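Local coordinates for pectate lyase (Pectobacterium carotovorum, PDB 4U49), which probably cleaves polygalacturonate and methylated pectins by calcium-dependent elimination in an endo mode, as a secreted lyase of polysaccharide lyase family 3, at residues 317-320 against 321-324. Numbering follows the deposited sequence.
Sequences GVEK and GKGK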
loop_
_atom_site.group_PDB
_atom_site.type_symbol
_atom_site.label_atom_id
_atom_site.label_comp_id
_atom_site.label_asym_id
_atom_site.label_seq_id
_atom_site.Cartn_x
_atom_site.Cartn_y
_atom_site.Cartn_z
ATOM N N GLY A 317 5.308 -22.829 -10.263
ATOM C CA GLY A 317 6.335 -21.942 -10.778
ATOM C C GLY A 317 7.314 -22.688 -11.662
ATOM O O GLY A 317 7.743 -23.790 -11.329
ATOM N N VAL A 318 7.663 -22.090 -12.796
ATOM C CA VAL A 318 8.591 -22.724 -13.726
ATOM C C VAL A 318 9.715 -21.781 -14.137
ATOM O O VAL A 318 9.626 -20.566 -13.953
ATOM C CB VAL A 318 7.873 -23.220 -15.002
ATOM C CG1 VAL A 318 6.801 -24.238 -14.654
ATOM C CG2 VAL A 318 7.281 -22.050 -15.778
ATOM N N GLU A 319 10.779 -22.359 -14.684
ATOM C CA GLU A 319 11.856 -21.586 -15.283
ATOM C C GLU A 319 11.415 -21.094 -16.655
ATOM O O GLU A 319 10.730 -21.815 -17.381
ATOM C CB GLU A 319 13.129 -22.430 -15.396
ATOM C CG GLU A 319 14.289 -21.726 -16.079
ATOM C CD GLU A 319 14.857 -20.597 -15.243
ATOM O OE1 GLU A 319 14.654 -20.612 -14.010
ATOM O OE2 GLU A 319 15.501 -19.692 -15.814
ATOM N N LYS A 320 11.800 -19.869 -17.006
ATOM C CA LYS A 320 11.438 -19.307 -18.300
ATOM C C LYS A 320 11.884 -20.224 -19.432
ATOM O O LYS A 320 13.027 -20.680 -19.457
ATOM C CB LYS A 320 12.048 -17.917 -18.487
ATOM C CG LYS A 320 11.537 -17.204 -19.728
ATOM C CD LYS A 320 12.133 -15.815 -19.862
ATOM C CE LYS A 320 11.515 -15.072 -21.034
ATOM N NZ LYS A 320 11.619 -15.852 -22.301
ATOM N N GLY A 321 10.968 -20.505 -20.352
ATOM C CA GLY A 321 11.266 -21.365 -21.481
ATOM C C GLY A 321 10.965 -22.828 -21.218
ATOM O O GLY A 321 11.234 -23.688 -22.057
ATOM N N LYS A 322 10.403 -23.118 -20.049
ATOM C CA LYS A 322 10.074 -24.493 -19.693
ATOM C C LYS A 322 8.580 -24.664 -19.429
ATOM O O LYS A 322 8.175 -25.223 -18.410
ATOM C CB LYS A 322 10.891 -24.932 -18.479
ATOM C CG LYS A 322 12.387 -24.774 -18.690
ATOM C CD LYS A 322 13.196 -25.563 -17.676
ATOM C CE LYS A 322 14.680 -25.513 -18.016
ATOM N NZ LYS A 322 15.502 -26.316 -17.069
ATOM N N GLY A 323 7.768 -24.183 -20.365
ATOM C CA GLY A 323 6.327 -24.313 -20.270
ATOM C C GLY A 323 5.686 -23.083 -19.667
ATOM O O GLY A 323 6.327 -22.043 -19.519
ATOM N N LYS A 324 4.410 -23.199 -19.324
ATOM C CA LYS A 324 3.713 -22.106 -18.667
ATOM C C LYS A 324 3.556 -22.410 -17.184
ATOM O O LYS A 324 3.722 -23.553 -16.749
ATOM C CB LYS A 324 2.345 -21.861 -19.310
ATOM C CG LYS A 324 1.420 -23.068 -19.305
ATOM C CD LYS A 324 0.087 -22.753 -19.975
ATOM C CE LYS A 324 0.270 -22.405 -21.444
ATOM N NZ LYS A 324 -1.035 -22.212 -22.136
#
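The aliphatic part of K322 runs alongside E319 across a type II beta turn, E319 to K322, in the surface loop joining strands 312-315 and 327-330 of this parallel beta-helix lyase. The turn assignment rests on an extended K320 followed by G321 with positive phi (91°), where a CB would be pressed against the K320 carbonyl oxygen, hence the glycine. The closing bond from K322 N to E319 O is 3.0 Å long but bent, with 138° at the hydrogen. Followed outward, the K322 side chain starts with CB 3.3 Å from E319 O, the same carbonyl oxygen that closes the turn. With K322 CG anti to its own carbonyl carbon (chi1 -56°), CG swings beside the backbone N that donates the turn bond and lies 3.6 Å from E319 O. K322 CD then reaches 3.9 Å from E319 CB. Beyond CG the chain is extended, and K322 NZ ends 6.5 Å from E319 OE1, too far for a salt bridge. The E319 carboxylate is instead held by the backbone amides of N262 and N263. V318, which also touches D259, faces the returning chain, CG2 lying 3.9 Å from G323 O and CG1 3.8 Å from K324 O.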